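Iron(3+)-hydroxamate-binding protein FhuD (Bacillus subtilis subsp. subtilis, PDB 3G9Q) binds iron(3+)-hydroxamate complexes such as ferrichrome and passes them to the membrane-bound permease of an ABC importer. Local coordinates at residues 40-48 against 246-257. Numbering follows the deposited sequence.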
ATOM      1  N   GLU A  40       2.000  10.795 -11.689  1.00 67.30           N
ATOM      2  CA  GLU A  40       0.894  11.475 -11.013  1.00 74.73           C
ATOM      3  C   GLU A  40       0.414  10.907  -9.688  1.00 71.21           C
ATOM      4  O   GLU A  40       0.161  11.652  -8.740  1.00 68.18           O
ATOM      5  CB  GLU A  40      -0.306  11.617 -11.957  1.00 86.58           C
ATOM      6  CG  GLU A  40      -0.419  13.023 -12.545  1.00106.62           C
ATOM      7  CD  GLU A  40      -0.639  14.102 -11.481  1.00110.15           C
ATOM      8  OE1 GLU A  40      -0.279  15.274 -11.743  1.00110.59           O
ATOM      9  OE2 GLU A  40      -1.181  13.777 -10.394  1.00112.38           O
ATOM     10  N   ASN A  41       0.268   9.595  -9.618  1.00 71.03           N
ATOM     11  CA  ASN A  41      -0.197   8.974  -8.384  1.00 63.00           C
ATOM     12  C   ASN A  41       0.461   9.586  -7.161  1.00 53.36           C
ATOM     13  O   ASN A  41      -0.206   9.915  -6.186  1.00 56.34           O
ATOM     14  CB  ASN A  41       0.091   7.483  -8.437  1.00 71.02           C
ATOM     15  CG  ASN A  41      -0.553   6.833  -9.622  1.00 79.28           C
ATOM     16  OD1 ASN A  41      -1.778   6.862  -9.746  1.00 85.23           O
ATOM     17  ND2 ASN A  41       0.258   6.259 -10.520  1.00 74.43           N
ATOM     18  N   VAL A  42       1.774   9.745  -7.237  1.00 47.24           N
ATOM     19  CA  VAL A  42       2.556  10.295  -6.146  1.00 50.24           C
ATOM     20  C   VAL A  42       1.986  11.605  -5.596  1.00 52.91           C
ATOM     21  O   VAL A  42       1.848  11.783  -4.382  1.00 48.40           O
ATOM     22  CB  VAL A  42       4.013  10.478  -6.613  1.00 50.28           C
ATOM     23  CG1 VAL A  42       4.870  11.068  -5.513  1.00 32.23           C
ATOM     24  CG2 VAL A  42       4.558   9.129  -7.059  1.00 48.15           C
ATOM     25  N   PHE A  43       1.628  12.512  -6.492  1.00 62.55           N
ATOM     26  CA  PHE A  43       1.077  13.799  -6.090  1.00 63.80           C
ATOM     27  C   PHE A  43      -0.397  13.699  -5.722  1.00 68.45           C
ATOM     28  O   PHE A  43      -1.102  14.705  -5.684  1.00 77.04           O
ATOM     29  CB  PHE A  43       1.266  14.817  -7.215  1.00 55.21           C
ATOM     30  CG  PHE A  43       2.688  14.973  -7.633  1.00 51.81           C
ATOM     31  CD1 PHE A  43       3.321  13.979  -8.370  1.00 47.02           C
ATOM     32  CD2 PHE A  43       3.420  16.082  -7.235  1.00 49.32           C
ATOM     33  CE1 PHE A  43       4.659  14.086  -8.697  1.00 44.03           C
ATOM     34  CE2 PHE A  43       4.761  16.199  -7.557  1.00 47.75           C
ATOM     35  CZ  PHE A  43       5.384  15.201  -8.288  1.00 48.07           C
ATOM     36  N   LYS A  44      -0.868  12.484  -5.459  1.00 69.32           N
ATOM     37  CA  LYS A  44      -2.258  12.294  -5.067  1.00 70.84           C
ATOM     38  C   LYS A  44      -2.363  11.483  -3.788  1.00 66.81           C
ATOM     39  O   LYS A  44      -3.358  11.573  -3.066  1.00 61.73           O
ATOM     40  CB  LYS A  44      -3.052  11.603  -6.177  1.00 80.77           C
ATOM     41  CG  LYS A  44      -3.457  12.513  -7.322  1.00 78.11           C
ATOM     42  CD  LYS A  44      -4.502  11.825  -8.187  1.00 77.82           C
ATOM     43  CE  LYS A  44      -4.916  12.705  -9.354  1.00 87.47           C
ATOM     44  NZ  LYS A  44      -3.734  13.070 -10.200  1.00 76.12           N
ATOM     45  N   ASN A  45      -1.324  10.699  -3.513  1.00 58.91           N
ATOM     46  CA  ASN A  45      -1.283   9.859  -2.318  1.00 50.43           C
ATOM     47  C   ASN A  45      -1.266  10.738  -1.065  1.00 46.81           C
ATOM     48  O   ASN A  45      -0.412  11.592  -0.914  1.00 54.00           O
ATOM     49  CB  ASN A  45      -0.048   8.972  -2.361  1.00 41.59           C
ATOM     50  CG  ASN A  45      -0.014   7.973  -1.236  1.00 44.97           C
ATOM     51  OD1 ASN A  45      -0.966   7.849  -0.461  1.00 49.61           O
ATOM     52  ND2 ASN A  45       1.086   7.242  -1.139  1.00 50.34           N
ATOM     53  N   PRO A  46      -2.221  10.540  -0.150  1.00 43.16           N
ATOM     54  CA  PRO A  46      -2.251  11.360   1.058  1.00 46.39           C
ATOM     55  C   PRO A  46      -1.024  11.199   1.931  1.00 51.87           C
ATOM     56  O   PRO A  46      -0.722  12.067   2.751  1.00 56.93           O
ATOM     57  CB  PRO A  46      -3.519  10.893   1.757  1.00 50.25           C
ATOM     58  CG  PRO A  46      -3.606   9.452   1.347  1.00 54.94           C
ATOM     59  CD  PRO A  46      -3.301   9.544  -0.127  1.00 51.13           C
ATOM     60  N   TYR A  47      -0.297  10.105   1.770  1.00 40.68           N
ATOM     61  CA  TYR A  47       0.879   9.930   2.602  1.00 50.70           C
ATOM     62  C   TYR A  47       2.104  10.619   1.984  1.00 55.30           C
ATOM     63  O   TYR A  47       3.155  10.753   2.622  1.00 44.70           O
ATOM     64  CB  TYR A  47       1.124   8.431   2.860  1.00 42.98           C
ATOM     65  CG  TYR A  47      -0.023   7.747   3.579  1.00 40.97           C
ATOM     66  CD1 TYR A  47      -0.533   6.529   3.120  1.00 51.93           C
ATOM     67  CD2 TYR A  47      -0.633   8.337   4.696  1.00 49.95           C
ATOM     68  CE1 TYR A  47      -1.618   5.915   3.743  1.00 34.38           C
ATOM     69  CE2 TYR A  47      -1.724   7.731   5.331  1.00 30.67           C
ATOM     70  CZ  TYR A  47      -2.213   6.519   4.840  1.00 42.65           C
ATOM     71  OH  TYR A  47      -3.311   5.917   5.429  1.00 43.30           O
ATOM     72  N   TYR A  48       1.949  11.081   0.746  1.00 55.08           N
ATOM     73  CA  TYR A  48       3.027  11.770   0.031  1.00 63.03           C
ATOM     74  C   TYR A  48       2.813  13.287   0.045  1.00 63.81           C
ATOM     75  O   TYR A  48       3.335  13.988   0.913  1.00 48.72           O
ATOM     76  CB  TYR A  48       3.104  11.296  -1.431  1.00 58.76           C
ATOM     77  CG  TYR A  48       3.623   9.884  -1.673  1.00 54.50           C
ATOM     78  CD1 TYR A  48       3.440   9.275  -2.918  1.00 49.44           C
ATOM     79  CD2 TYR A  48       4.321   9.171  -0.690  1.00 49.55           C
ATOM     80  CE1 TYR A  48       3.927   8.004  -3.191  1.00 55.32           C
ATOM     81  CE2 TYR A  48       4.819   7.879  -0.959  1.00 58.82           C
ATOM     82  CZ  TYR A  48       4.616   7.310  -2.218  1.00 53.84           C
ATOM     83  OH  TYR A  48       5.116   6.069  -2.537  1.00 52.74           O
ATOM     84  N   ASP A 246      -9.359   4.849   2.467  1.00 53.00           N
ATOM     85  CA  ASP A 246      -9.072   5.656   1.290  1.00 57.86           C
ATOM     86  C   ASP A 246      -8.342   4.816   0.243  1.00 55.99           C
ATOM     87  O   ASP A 246      -7.212   4.361   0.458  1.00 50.42           O
ATOM     88  CB  ASP A 246      -8.241   6.881   1.684  1.00 66.01           C
ATOM     89  CG  ASP A 246      -8.021   7.830   0.528  1.00 68.63           C
ATOM     90  OD1 ASP A 246      -9.005   8.138  -0.179  1.00 80.52           O
ATOM     91  OD2 ASP A 246      -6.873   8.280   0.332  1.00 64.39           O
ATOM     92  N   PRO A 247      -8.983   4.619  -0.919  1.00 53.35           N
ATOM     93  CA  PRO A 247      -8.427   3.830  -2.019  1.00 57.12           C
ATOM     94  C   PRO A 247      -7.041   4.240  -2.532  1.00 56.94           C
ATOM     95  O   PRO A 247      -6.257   3.382  -2.939  1.00 61.51           O
ATOM     96  CB  PRO A 247      -9.524   3.916  -3.085  1.00 49.56           C
ATOM     97  CG  PRO A 247     -10.151   5.237  -2.832  1.00 54.10           C
ATOM     98  CD  PRO A 247     -10.217   5.311  -1.335  1.00 50.90           C
ATOM     99  N   ILE A 248      -6.735   5.535  -2.497  1.00 54.50           N
ATOM    100  CA  ILE A 248      -5.443   6.040  -2.956  1.00 53.90           C
ATOM    101  C   ILE A 248      -4.332   5.804  -1.935  1.00 47.32           C
ATOM    102  O   ILE A 248      -3.184   5.539  -2.286  1.00 43.10           O
ATOM    103  CB  ILE A 248      -5.516   7.543  -3.239  1.00 56.92           C
ATOM    104  CG1 ILE A 248      -6.748   7.831  -4.107  1.00 60.33           C
ATOM    105  CG2 ILE A 248      -4.201   8.007  -3.902  1.00 48.62           C
ATOM    106  CD1 ILE A 248      -7.109   9.307  -4.234  1.00 68.99           C
ATOM    107  N   GLY A 249      -4.689   5.902  -0.664  1.00 47.52           N
ATOM    108  CA  GLY A 249      -3.708   5.700   0.377  1.00 52.25           C
ATOM    109  C   GLY A 249      -3.237   4.265   0.459  1.00 52.61           C
ATOM    110  O   GLY A 249      -2.047   4.021   0.655  1.00 54.24           O
ATOM    111  N   PHE A 250      -4.162   3.322   0.304  1.00 37.37           N
ATOM    112  CA  PHE A 250      -3.837   1.898   0.381  1.00 49.08           C
ATOM    113  C   PHE A 250      -3.440   1.252  -0.947  1.00 52.69           C
ATOM    114  O   PHE A 250      -3.325   0.026  -1.066  1.00 40.85           O
ATOM    115  CB  PHE A 250      -5.006   1.149   1.006  1.00 38.26           C
ATOM    116  CG  PHE A 250      -5.129   1.372   2.475  1.00 40.02           C
ATOM    117  CD1 PHE A 250      -4.683   0.407   3.372  1.00 31.09           C
ATOM    118  CD2 PHE A 250      -5.659   2.567   2.964  1.00 37.30           C
ATOM    119  CE1 PHE A 250      -4.762   0.631   4.745  1.00 48.62           C
ATOM    120  CE2 PHE A 250      -5.747   2.814   4.329  1.00 35.30           C
ATOM    121  CZ  PHE A 250      -5.299   1.847   5.230  1.00 46.48           C
ATOM    122  N   TYR A 251      -3.220   2.120  -1.926  1.00 51.80           N
ATOM    123  CA  TYR A 251      -2.815   1.762  -3.267  1.00 47.61           C
ATOM    124  C   TYR A 251      -1.361   1.305  -3.257  1.00 51.05           C
ATOM    125  O   TYR A 251      -0.997   0.395  -3.990  1.00 51.98           O
ATOM    126  CB  TYR A 251      -2.959   2.991  -4.155  1.00 59.64           C
ATOM    127  CG  TYR A 251      -3.124   2.690  -5.617  1.00 78.13           C
ATOM    128  CD1 TYR A 251      -2.058   2.208  -6.384  1.00 79.87           C
ATOM    129  CD2 TYR A 251      -4.360   2.884  -6.239  1.00 88.48           C
ATOM    130  CE1 TYR A 251      -2.222   1.927  -7.743  1.00 81.40           C
ATOM    131  CE2 TYR A 251      -4.537   2.606  -7.585  1.00 93.68           C
ATOM    132  CZ  TYR A 251      -3.470   2.131  -8.330  1.00 86.77           C
ATOM    133  OH  TYR A 251      -3.676   1.867  -9.660  1.00 87.13           O
ATOM    134  N   PHE A 252      -0.530   1.936  -2.427  1.00 54.80           N
ATOM    135  CA  PHE A 252       0.888   1.574  -2.356  1.00 54.04           C
ATOM    136  C   PHE A 252       1.253   0.822  -1.085  1.00 48.23           C
ATOM    137  O   PHE A 252       0.483   0.794  -0.130  1.00 36.69           O
ATOM    138  CB  PHE A 252       1.784   2.816  -2.438  1.00 55.87           C
ATOM    139  CG  PHE A 252       1.334   3.833  -3.449  1.00 72.39           C
ATOM    140  CD1 PHE A 252       0.436   4.829  -3.089  1.00 70.29           C
ATOM    141  CD2 PHE A 252       1.801   3.792  -4.766  1.00 70.17           C
ATOM    142  CE1 PHE A 252       0.012   5.769  -4.022  1.00 69.84           C
ATOM    143  CE2 PHE A 252       1.379   4.731  -5.708  1.00 58.14           C
ATOM    144  CZ  PHE A 252       0.486   5.719  -5.336  1.00 56.59           C
ATOM    145  N   THR A 253       2.445   0.232  -1.082  1.00 39.51           N
ATOM    146  CA  THR A 253       2.943  -0.514   0.066  1.00 42.41           C
ATOM    147  C   THR A 253       4.413  -0.186   0.314  1.00 42.33           C
ATOM    148  O   THR A 253       5.186  -1.044   0.727  1.00 49.55           O
ATOM    149  CB  THR A 253       2.825  -2.058  -0.137  1.00 51.33           C
ATOM    150  OG1 THR A 253       3.578  -2.456  -1.296  1.00 46.98           O
ATOM    151  CG2 THR A 253       1.365  -2.478  -0.306  1.00 43.95           C
ATOM    152  N   ASP A 254       4.803   1.053   0.046  1.00 40.94           N
ATOM    153  CA  ASP A 254       6.181   1.479   0.269  1.00 45.40           C
ATOM    154  C   ASP A 254       6.290   1.845   1.755  1.00 44.43           C
ATOM    155  O   ASP A 254       5.275   2.017   2.426  1.00 44.74           O
ATOM    156  CB  ASP A 254       6.497   2.690  -0.604  1.00 50.64           C
ATOM    157  CG  ASP A 254       5.480   3.804  -0.425  1.00 56.96           C
ATOM    158  OD1 ASP A 254       4.335   3.648  -0.911  1.00 46.97           O
ATOM    159  OD2 ASP A 254       5.824   4.820   0.218  1.00 52.97           O
ATOM    160  N   PRO A 255       7.519   1.986   2.282  1.00 49.43           N
ATOM    161  CA  PRO A 255       7.797   2.322   3.691  1.00 44.44           C
ATOM    162  C   PRO A 255       6.996   3.494   4.278  1.00 45.99           C
ATOM    163  O   PRO A 255       6.558   3.451   5.438  1.00 46.53           O
ATOM    164  CB  PRO A 255       9.297   2.594   3.693  1.00 37.03           C
ATOM    165  CG  PRO A 255       9.803   1.671   2.625  1.00 44.66           C
ATOM    166  CD  PRO A 255       8.774   1.859   1.519  1.00 45.29           C
ATOM    167  N   ILE A 256       6.820   4.551   3.491  1.00 44.77           N
ATOM    168  CA  ILE A 256       6.057   5.706   3.957  1.00 39.95           C
ATOM    169  C   ILE A 256       4.558   5.411   4.020  1.00 44.26           C
ATOM    170  O   ILE A 256       3.893   5.769   4.990  1.00 46.30           O
ATOM    171  CB  ILE A 256       6.229   6.909   3.037  1.00 34.50           C
ATOM    172  CG1 ILE A 256       7.705   7.259   2.922  1.00 33.79           C
ATOM    173  CG2 ILE A 256       5.374   8.070   3.563  1.00 20.85           C
ATOM    174  CD1 ILE A 256       8.044   8.247   1.811  1.00 37.63           C
ATOM    175  N   SER A 257       4.031   4.790   2.966  1.00 39.17           N
ATOM    176  CA  SER A 257       2.616   4.463   2.898  1.00 41.45           C
ATOM    177  C   SER A 257       2.239   3.449   3.973  1.00 46.19           C
ATOM    178  O   SER A 257       1.164   3.538   4.583  1.00 36.72           O
ATOM    179  CB  SER A 257       2.254   3.895   1.527  1.00 46.70           C
ATOM    180  OG  SER A 257       2.281   4.892   0.523  1.00 44.10           O
TER
HETATM  181  O   HOH W   1      -4.067   4.579 -10.351  1.00 46.02           O
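The F252 ring meets N41 CB at its edge, CZ lying 3.6 Å from that carbon, while Y251 CB lies above one face, nearer its border than its centre. The N45 amide runs alongside F252, the two planes 30° apart, and its ND2 sits over the centre of one face of Y48, 3.4 Å above the ring plane. Asparagine suits this place because its flat amide can lie among rings and still bond at its end: with CG anti to the backbone N (chi1 -174°), ND2 donates to S257 OG at 3.1 Å, the acceptor lying in the amide plane. The Y47 ring has G249 O at its edge, near its plane. In this bilobal siderophore-binding fold, the loop after strand 35-37 of the N-terminal lobe thus packs on the connection from strand 242-244 of the other sheet to helix 255-270. D254 N-caps that helix: OD2 accepts from S257 N, and OD1 takes the S257 hydroxyl hydrogen at 2.8 Å, which leaves the OG oxygen for N45. Y48 OH, bonded to G26 N, stands 3.0 Å from D254 OD1. An alanine in place of D254 would probably leave S257 N without its cap and the S257 hydroxyl without this acceptor, free to turn from N45. Beyond, I256 CG2 lies 4.3 Å from Y47 CB, a branched aliphatic side chain suiting this apolar neighbour.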